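Local coordinates for protein ATP-dependent 6-phosphofructokinase subunit beta (Saccharomyces cerevisiae, PDB 3O8O) that phosphorylates fructose 6-phosphate with ATP to give fructose 1,6-bisphosphate, the first committing step of glycolysis, as an allosterically regulated enzyme, at residues D100-G106 and L145-V151; F497-H501 and I729-Y733. One frame throughout, in Å; residues are numbered along the deposited sequence.

Contact 1: residues D100-G106 and L145-V151; sequences DALIVCG and LNICGTV
Ile-147 keeps CG1 between its own backbone N and carbonyl carbon (chi1 76°), a position that swings CG2 round to meet CB of Leu-102 at 4.1 Å. On the other face of the sheet, Ile-103 holds CG1 beside its backbone N (chi1 -76°), which lays that branch alongside CB of Cys-148, also 4.1 Å away. These apolar touches ride on a parallel pairing of strands 101-106 and 146-151, whose axes diverge by 15°. Six backbone hydrogen bonds run between them. Leu-102 N gives a nearly straight bond to Asn-146 O at 2.7 Å. Cys-148 N reaches Leu-102 O at 3.2 Å by a more bent path, and the bonds from Val-104 N to Cys-148 O and from Gly-106 N to Thr-150 O carry the ladder onward. Ala-101, Ile-103 and Cys-105 instead bond to strand 5-11, so 101-106 is an inner strand.

Joined through helix 108-129 and the shorter helix 136-141, the two strands make a beta-alpha-beta crossover of the N-terminal domain, inferred to be catalytic. Helix 108-129 packs on Val-104, Leu-145 and Ile-147, and branched aliphatic residues suit the strand face it covers. Helices 18-32 and 297-316 lie against the opposite face, where Ile-103, Cys-105 and Cys-148 are small enough or apolar enough to be buried. Asn-146, at the less buried start of its strand, has ND2 hydrogen-bonded to Ser-317 OG. At the backbone angles of Gly-106 a side chain would collide with the carbonyl oxygen of Cys-105, which explains a glycine there.

With largely apolar side chains on both faces, the backbone bonds to 146-151 and to strand 5-11 satisfy polar groups in this buried strand; the C-terminal ends of the pair lead directly into Gly-107, predicted to bind ATP, and toward Ser-153, which binds fructose 6-phosphate.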
ATOM      1  N   ASP B 100     -53.292 -15.775 -15.987  1.00 73.04           N
ATOM      2  CA  ASP B 100     -54.456 -15.714 -15.091  1.00 73.04           C
ATOM      3  C   ASP B 100     -54.050 -15.021 -13.798  1.00 73.04           C
ATOM      4  O   ASP B 100     -54.742 -15.089 -12.786  1.00 73.04           O
ATOM      5  CB  ASP B 100     -54.998 -17.113 -14.769  1.00 81.28           C
ATOM      6  CG  ASP B 100     -54.024 -17.946 -13.952  1.00 81.28           C
ATOM      7  OD1 ASP B 100     -54.459 -18.992 -13.397  1.00 81.28           O
ATOM      8  OD2 ASP B 100     -52.829 -17.553 -13.882  1.00 81.28           O
ATOM      9  N   ALA B 101     -52.900 -14.367 -13.848  1.00 74.35           N
ATOM     10  CA  ALA B 101     -52.368 -13.621 -12.715  1.00 74.35           C
ATOM     11  C   ALA B 101     -51.973 -12.237 -13.243  1.00 74.35           C
ATOM     12  O   ALA B 101     -51.046 -12.102 -14.042  1.00 74.35           O
ATOM     13  CB  ALA B 101     -51.155 -14.342 -12.130  1.00 44.80           C
ATOM     14  N   LEU B 102     -52.680 -11.210 -12.797  1.00 77.04           N
ATOM     15  CA  LEU B 102     -52.402  -9.873 -13.277  1.00 77.78           C
ATOM     16  C   LEU B 102     -52.015  -8.888 -12.194  1.00 78.79           C
ATOM     17  O   LEU B 102     -52.747  -8.717 -11.215  1.00 79.88           O
ATOM     18  CB  LEU B 102     -53.623  -9.321 -14.004  1.00 58.82           C
ATOM     19  CG  LEU B 102     -53.437  -7.888 -14.508  1.00 58.27           C
ATOM     20  CD1 LEU B 102     -52.357  -7.909 -15.596  1.00 57.75           C
ATOM     21  CD2 LEU B 102     -54.760  -7.331 -15.057  1.00 57.07           C
ATOM     22  N   ILE B 103     -50.872  -8.231 -12.380  1.00 81.26           N
ATOM     23  CA  ILE B 103     -50.394  -7.213 -11.434  1.00 81.26           C
ATOM     24  C   ILE B 103     -50.384  -5.864 -12.135  1.00 81.26           C
ATOM     25  O   ILE B 103     -49.747  -5.701 -13.176  1.00 81.26           O
ATOM     26  CB  ILE B 103     -48.950  -7.483 -10.927  1.00 52.21           C
ATOM     27  CG1 ILE B 103     -48.951  -8.593  -9.892  1.00 52.21           C
ATOM     28  CG2 ILE B 103     -48.400  -6.267 -10.261  1.00 52.21           C
ATOM     29  CD1 ILE B 103     -47.580  -8.916  -9.358  1.00 67.98           C
ATOM     30  N   VAL B 104     -51.095  -4.894 -11.581  1.00 72.62           N
ATOM     31  CA  VAL B 104     -51.087  -3.588 -12.207  1.00 72.97           C
ATOM     32  C   VAL B 104     -50.594  -2.536 -11.230  1.00 72.63           C
ATOM     33  O   VAL B 104     -50.958  -2.523 -10.038  1.00 71.81           O
ATOM     34  CB  VAL B 104     -52.474  -3.204 -12.784  1.00 73.77           C
ATOM     35  CG1 VAL B 104     -53.450  -4.331 -12.564  1.00 73.77           C
ATOM     36  CG2 VAL B 104     -52.972  -1.909 -12.175  1.00 73.77           C
ATOM     37  N   CYS B 105     -49.733  -1.673 -11.763  1.00 70.28           N
ATOM     38  CA  CYS B 105     -49.119  -0.599 -11.013  1.00 69.86           C
ATOM     39  C   CYS B 105     -49.629   0.721 -11.564  1.00 70.09           C
ATOM     40  O   CYS B 105     -49.580   0.958 -12.778  1.00 69.01           O
ATOM     41  CB  CYS B 105     -47.597  -0.677 -11.164  1.00 67.05           C
ATOM     42  SG  CYS B 105     -46.693   0.730 -10.509  1.00 66.21           S
ATOM     43  N   GLY B 106     -50.122   1.576 -10.671  1.00 78.94           N
ATOM     44  CA  GLY B 106     -50.641   2.860 -11.103  1.00 78.94           C
ATOM     45  C   GLY B 106     -51.498   3.518 -10.047  1.00 78.94           C
ATOM     46  O   GLY B 106     -51.370   3.197  -8.862  1.00 78.94           O
ATOM     47  N   LEU B 145     -59.395 -15.069 -11.975  1.00 81.28           N
ATOM     48  CA  LEU B 145     -58.358 -14.063 -12.176  1.00 81.28           C
ATOM     49  C   LEU B 145     -57.776 -13.626 -10.834  1.00 81.28           C
ATOM     50  O   LEU B 145     -58.503 -13.233  -9.916  1.00 81.28           O
ATOM     51  CB  LEU B 145     -58.913 -12.835 -12.900  1.00 64.33           C
ATOM     52  CG  LEU B 145     -57.840 -11.790 -13.208  1.00 63.70           C
ATOM     53  CD1 LEU B 145     -56.804 -12.390 -14.163  1.00 63.47           C
ATOM     54  CD2 LEU B 145     -58.491 -10.555 -13.818  1.00 64.00           C
ATOM     55  N   ASN B 146     -56.462 -13.719 -10.710  1.00 81.20           N
ATOM     56  CA  ASN B 146     -55.818 -13.283  -9.483  1.00 81.20           C
ATOM     57  C   ASN B 146     -55.085 -11.977  -9.804  1.00 81.20           C
ATOM     58  O   ASN B 146     -54.338 -11.888 -10.787  1.00 81.20           O
ATOM     59  CB  ASN B 146     -54.806 -14.318  -8.980  1.00 81.28           C
ATOM     60  CG  ASN B 146     -55.412 -15.698  -8.788  1.00 81.28           C
ATOM     61  OD1 ASN B 146     -55.734 -16.394  -9.759  1.00 81.28           O
ATOM     62  ND2 ASN B 146     -55.566 -16.106  -7.527  1.00 81.28           N
ATOM     63  N   ILE B 147     -55.307 -10.957  -8.985  1.00 81.28           N
ATOM     64  CA  ILE B 147     -54.634  -9.691  -9.219  1.00 81.28           C
ATOM     65  C   ILE B 147     -54.045  -9.139  -7.940  1.00 81.28           C
ATOM     66  O   ILE B 147     -54.330  -9.635  -6.842  1.00 81.28           O
ATOM     67  CB  ILE B 147     -55.586  -8.630  -9.776  1.00 47.49           C
ATOM     68  CG1 ILE B 147     -56.475  -8.090  -8.647  1.00 47.49           C
ATOM     69  CG2 ILE B 147     -56.367  -9.227 -10.936  1.00 47.49           C
ATOM     70  CD1 ILE B 147     -57.381  -6.925  -9.079  1.00 61.20           C
ATOM     71  N   CYS B 148     -53.191  -8.134  -8.108  1.00 78.40           N
ATOM     72  CA  CYS B 148     -52.572  -7.443  -6.992  1.00 78.19           C
ATOM     73  C   CYS B 148     -52.246  -6.050  -7.446  1.00 77.49           C
ATOM     74  O   CYS B 148     -51.877  -5.814  -8.600  1.00 78.10           O
ATOM     75  CB  CYS B 148     -51.301  -8.109  -6.506  1.00 81.28           C
ATOM     76  SG  CYS B 148     -50.742  -7.328  -4.973  1.00 81.28           S
ATOM     77  N   GLY B 149     -52.382  -5.117  -6.525  1.00 53.05           N
ATOM     78  CA  GLY B 149     -52.149  -3.746  -6.885  1.00 52.97           C
ATOM     79  C   GLY B 149     -50.865  -3.218  -6.313  1.00 52.95           C
ATOM     80  O   GLY B 149     -50.398  -3.650  -5.241  1.00 53.15           O
ATOM     81  N   THR B 150     -50.296  -2.279  -7.059  1.00 69.28           N
ATOM     82  CA  THR B 150     -49.054  -1.616  -6.701  1.00 68.69           C
ATOM     83  C   THR B 150     -49.373  -0.167  -7.057  1.00 68.45           C
ATOM     84  O   THR B 150     -49.597   0.162  -8.231  1.00 67.89           O
ATOM     85  CB  THR B 150     -47.857  -2.196  -7.542  1.00 57.89           C
ATOM     86  OG1 THR B 150     -47.042  -3.047  -6.716  1.00 58.19           O
ATOM     87  CG2 THR B 150     -47.012  -1.101  -8.106  1.00 58.28           C
ATOM     88  N   VAL B 151     -49.438   0.688  -6.036  1.00 62.70           N
ATOM     89  CA  VAL B 151     -49.781   2.091  -6.258  1.00 62.60           C
ATOM     90  C   VAL B 151     -48.593   2.989  -6.557  1.00 62.58           C
ATOM     91  O   VAL B 151     -47.712   3.210  -5.725  1.00 62.34           O
ATOM     92  CB  VAL B 151     -50.632   2.682  -5.062  1.00 56.51           C
ATOM     93  CG1 VAL B 151     -50.045   2.257  -3.741  1.00 56.87           C
ATOM     94  CG2 VAL B 151     -50.705   4.195  -5.144  1.00 55.70           C
TER

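Contact 2: residues F497-H501 and I729-Y733; sequences FESLH and IRQLY
Tyr-733 lays its ring face to face on the imidazole of His-501, with centroids 3.5 Å apart and planes only 12° from parallel. CD2 of the histidine sits over the middle of the phenol, and the two side chains cross at about a right angle. At the rim of the same phenol, Tyr-733 OH donates a hydrogen bond of 2.7 Å to Glu-498 OE1, which accepts it through its syn lone pair. In the glutamate, the bend at chi2 (70°) brings the carboxylate over to the hydroxyl, its plane steeply inclined to the ring. Phe-497 adds a nearly parallel ring, slid so far along that it barely overlaps Tyr-733, with centroids 5.9 Å apart.

Ile-729 fits between the aromatic residues: its CD1 makes a CH-pi contact 3.7 Å from the centroid of the Phe-497 ring, over one face, while CG1 rests 3.5 Å from His-501 CB. A slim, branched aliphatic side chain can serve both neighbours. CB of Leu-732 meets Phe-497 CZ at that ring's edge, 3.7 Å away. Phe-497, His-501 and Tyr-733 thus form an aromatic cluster between helices 494-504 and 729-736 of the C-terminal, probably regulatory, domain, whose short segments cross at -123° with axes 10.1 Å apart. Replacing Tyr-733 by an alanine would probably leave one face of His-501 without its stacking partner and Glu-498 OE1 without its phenolic donor.

One-turn spacing, marked by the backbone bonds His-501 N to Phe-497 O and Tyr-733 N to Ile-729 O, puts each pair of side chains on the same side of its helix. Farther out, Phe-497 also meets the ring of Phe-494 and the side chain of Leu-519 on strand 519-521, and Val-739 packs against Tyr-733.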
ATOM      1  N   PHE B 497     -21.703   9.961  19.247  1.00 67.88           N
ATOM      2  CA  PHE B 497     -22.340   8.976  20.112  1.00 66.64           C
ATOM      3  C   PHE B 497     -21.436   8.954  21.334  1.00 67.50           C
ATOM      4  O   PHE B 497     -21.868   9.248  22.436  1.00 69.31           O
ATOM      5  CB  PHE B 497     -22.336   7.605  19.433  1.00 51.33           C
ATOM      6  CG  PHE B 497     -23.029   6.513  20.208  1.00 50.82           C
ATOM      7  CD1 PHE B 497     -24.408   6.530  20.377  1.00 50.96           C
ATOM      8  CD2 PHE B 497     -22.321   5.393  20.647  1.00 50.24           C
ATOM      9  CE1 PHE B 497     -25.072   5.440  20.957  1.00 50.08           C
ATOM     10  CE2 PHE B 497     -22.986   4.297  21.228  1.00 49.59           C
ATOM     11  CZ  PHE B 497     -24.358   4.322  21.377  1.00 49.10           C
ATOM     12  N   GLU B 498     -20.170   8.619  21.107  1.00 70.36           N
ATOM     13  CA  GLU B 498     -19.162   8.553  22.149  1.00 69.88           C
ATOM     14  C   GLU B 498     -19.203   9.806  23.007  1.00 70.76           C
ATOM     15  O   GLU B 498     -19.036   9.730  24.232  1.00 71.19           O
ATOM     16  CB  GLU B 498     -17.780   8.428  21.520  1.00 51.52           C
ATOM     17  CG  GLU B 498     -16.643   8.402  22.503  1.00 51.11           C
ATOM     18  CD  GLU B 498     -16.635   7.120  23.287  1.00 51.58           C
ATOM     19  OE1 GLU B 498     -16.949   6.082  22.673  1.00 51.88           O
ATOM     20  OE2 GLU B 498     -16.309   7.132  24.497  1.00 51.00           O
ATOM     21  N   SER B 499     -19.407  10.963  22.377  1.00 60.42           N
ATOM     22  CA  SER B 499     -19.468  12.198  23.137  1.00 61.96           C
ATOM     23  C   SER B 499     -20.565  12.076  24.191  1.00 62.44           C
ATOM     24  O   SER B 499     -20.284  12.094  25.403  1.00 62.65           O
ATOM     25  CB  SER B 499     -19.746  13.380  22.224  1.00 53.74           C
ATOM     26  OG  SER B 499     -18.621  13.647  21.415  1.00 55.08           O
ATOM     27  N   LEU B 500     -21.806  11.944  23.728  1.00 55.21           N
ATOM     28  CA  LEU B 500     -22.950  11.786  24.613  1.00 54.67           C
ATOM     29  C   LEU B 500     -22.521  10.912  25.764  1.00 55.62           C
ATOM     30  O   LEU B 500     -22.569  11.318  26.924  1.00 55.76           O
ATOM     31  CB  LEU B 500     -24.089  11.080  23.896  1.00 67.59           C
ATOM     32  CG  LEU B 500     -25.324  10.870  24.762  1.00 67.31           C
ATOM     33  CD1 LEU B 500     -25.842  12.232  25.161  1.00 69.34           C
ATOM     34  CD2 LEU B 500     -26.385  10.115  24.021  1.00 66.55           C
ATOM     35  N   HIS B 501     -22.091   9.703  25.427  1.00 48.04           N
ATOM     36  CA  HIS B 501     -21.657   8.762  26.433  1.00 48.86           C
ATOM     37  C   HIS B 501     -20.671   9.362  27.403  1.00 50.20           C
ATOM     38  O   HIS B 501     -20.829   9.211  28.602  1.00 50.66           O
ATOM     39  CB  HIS B 501     -21.046   7.542  25.786  1.00 59.09           C
ATOM     40  CG  HIS B 501     -20.211   6.741  26.720  1.00 58.17           C
ATOM     41  ND1 HIS B 501     -18.854   6.930  26.842  1.00 58.04           N
ATOM     42  CD2 HIS B 501     -20.541   5.773  27.603  1.00 58.00           C
ATOM     43  CE1 HIS B 501     -18.380   6.108  27.761  1.00 57.79           C
ATOM     44  NE2 HIS B 501     -19.384   5.395  28.239  1.00 57.62           N
ATOM     45  N   ILE B 729     -28.158   6.545  26.444  1.00 81.28           N
ATOM     46  CA  ILE B 729     -26.867   6.311  25.856  1.00 81.28           C
ATOM     47  C   ILE B 729     -26.294   5.148  26.655  1.00 81.28           C
ATOM     48  O   ILE B 729     -25.592   4.294  26.112  1.00 81.28           O
ATOM     49  CB  ILE B 729     -25.972   7.588  25.933  1.00 79.36           C
ATOM     50  CG1 ILE B 729     -24.524   7.248  25.587  1.00 79.36           C
ATOM     51  CG2 ILE B 729     -26.039   8.195  27.306  1.00 79.36           C
ATOM     52  CD1 ILE B 729     -24.347   6.518  24.272  1.00 63.72           C
ATOM     53  N   ARG B 730     -26.643   5.087  27.937  1.00 64.35           N
ATOM     54  CA  ARG B 730     -26.153   4.014  28.795  1.00 64.33           C
ATOM     55  C   ARG B 730     -26.613   2.646  28.305  1.00 63.40           C
ATOM     56  O   ARG B 730     -25.814   1.701  28.223  1.00 63.45           O
ATOM     57  CB  ARG B 730     -26.616   4.240  30.236  1.00 81.23           C
ATOM     58  CG  ARG B 730     -25.608   4.960  31.124  1.00 81.28           C
ATOM     59  N   GLN B 731     -27.897   2.545  27.968  1.00 56.33           N
ATOM     60  CA  GLN B 731     -28.467   1.285  27.483  1.00 56.36           C
ATOM     61  C   GLN B 731     -27.721   0.812  26.226  1.00 56.01           C
ATOM     62  O   GLN B 731     -27.185  -0.310  26.182  1.00 54.07           O
ATOM     63  CB  GLN B 731     -29.963   1.474  27.187  1.00 81.26           C
ATOM     64  CG  GLN B 731     -30.662   0.247  26.609  1.00 81.26           C
ATOM     65  CD  GLN B 731     -30.230  -1.056  27.273  1.00 81.26           C
ATOM     66  OE1 GLN B 731     -30.205  -1.164  28.499  1.00 81.26           O
ATOM     67  NE2 GLN B 731     -29.893  -2.057  26.459  1.00 81.26           N
ATOM     68  N   LEU B 732     -27.689   1.703  25.231  1.00 76.54           N
ATOM     69  CA  LEU B 732     -27.041   1.473  23.946  1.00 76.58           C
ATOM     70  C   LEU B 732     -25.552   1.163  24.068  1.00 76.30           C
ATOM     71  O   LEU B 732     -25.082   0.108  23.644  1.00 76.46           O
ATOM     72  CB  LEU B 732     -27.228   2.710  23.063  1.00 62.02           C
ATOM     73  CG  LEU B 732     -28.514   2.897  22.244  1.00 62.94           C
ATOM     74  CD1 LEU B 732     -29.692   2.265  22.944  1.00 63.66           C
ATOM     75  CD2 LEU B 732     -28.761   4.381  21.990  1.00 62.59           C
ATOM     76  N   TYR B 733     -24.816   2.093  24.662  1.00 81.28           N
ATOM     77  CA  TYR B 733     -23.373   1.958  24.819  1.00 81.28           C
ATOM     78  C   TYR B 733     -22.937   0.713  25.571  1.00 81.28           C
ATOM     79  O   TYR B 733     -21.896   0.127  25.266  1.00 81.28           O
ATOM     80  CB  TYR B 733     -22.813   3.187  25.538  1.00 66.91           C
ATOM     81  CG  TYR B 733     -21.352   3.439  25.271  1.00 66.96           C
ATOM     82  CD1 TYR B 733     -20.948   4.420  24.369  1.00 67.58           C
ATOM     83  CD2 TYR B 733     -20.375   2.679  25.894  1.00 67.48           C
ATOM     84  CE1 TYR B 733     -19.592   4.638  24.092  1.00 68.53           C
ATOM     85  CE2 TYR B 733     -19.017   2.885  25.627  1.00 68.75           C
ATOM     86  CZ  TYR B 733     -18.634   3.865  24.725  1.00 68.88           C
ATOM     87  OH  TYR B 733     -17.300   4.073  24.467  1.00 69.04           O
TER

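Contact 1 and contact 2 sit on opposite sides of the chain's centre, 47 Å apart between centres and about 33 Å between nearest atoms, so neither touches the other. Each belongs to a different phosphofructokinase domain. Contact 1 joins strands whose C-terminal ends approach the substrate site, with Gly-106 about 9 Å from a bound fructose 6-phosphate. Contact 2 joins helices near the allosteric site: the side chain of Phe-497 is about 9 Å from bound fructose 2,6-bisphosphate, and that of Glu-498 about 7 Å from the side chain of Arg-742, which binds this activator. By sheet order, strand 487-492, preceding helix 494-504, probably corresponds to strand 101-106.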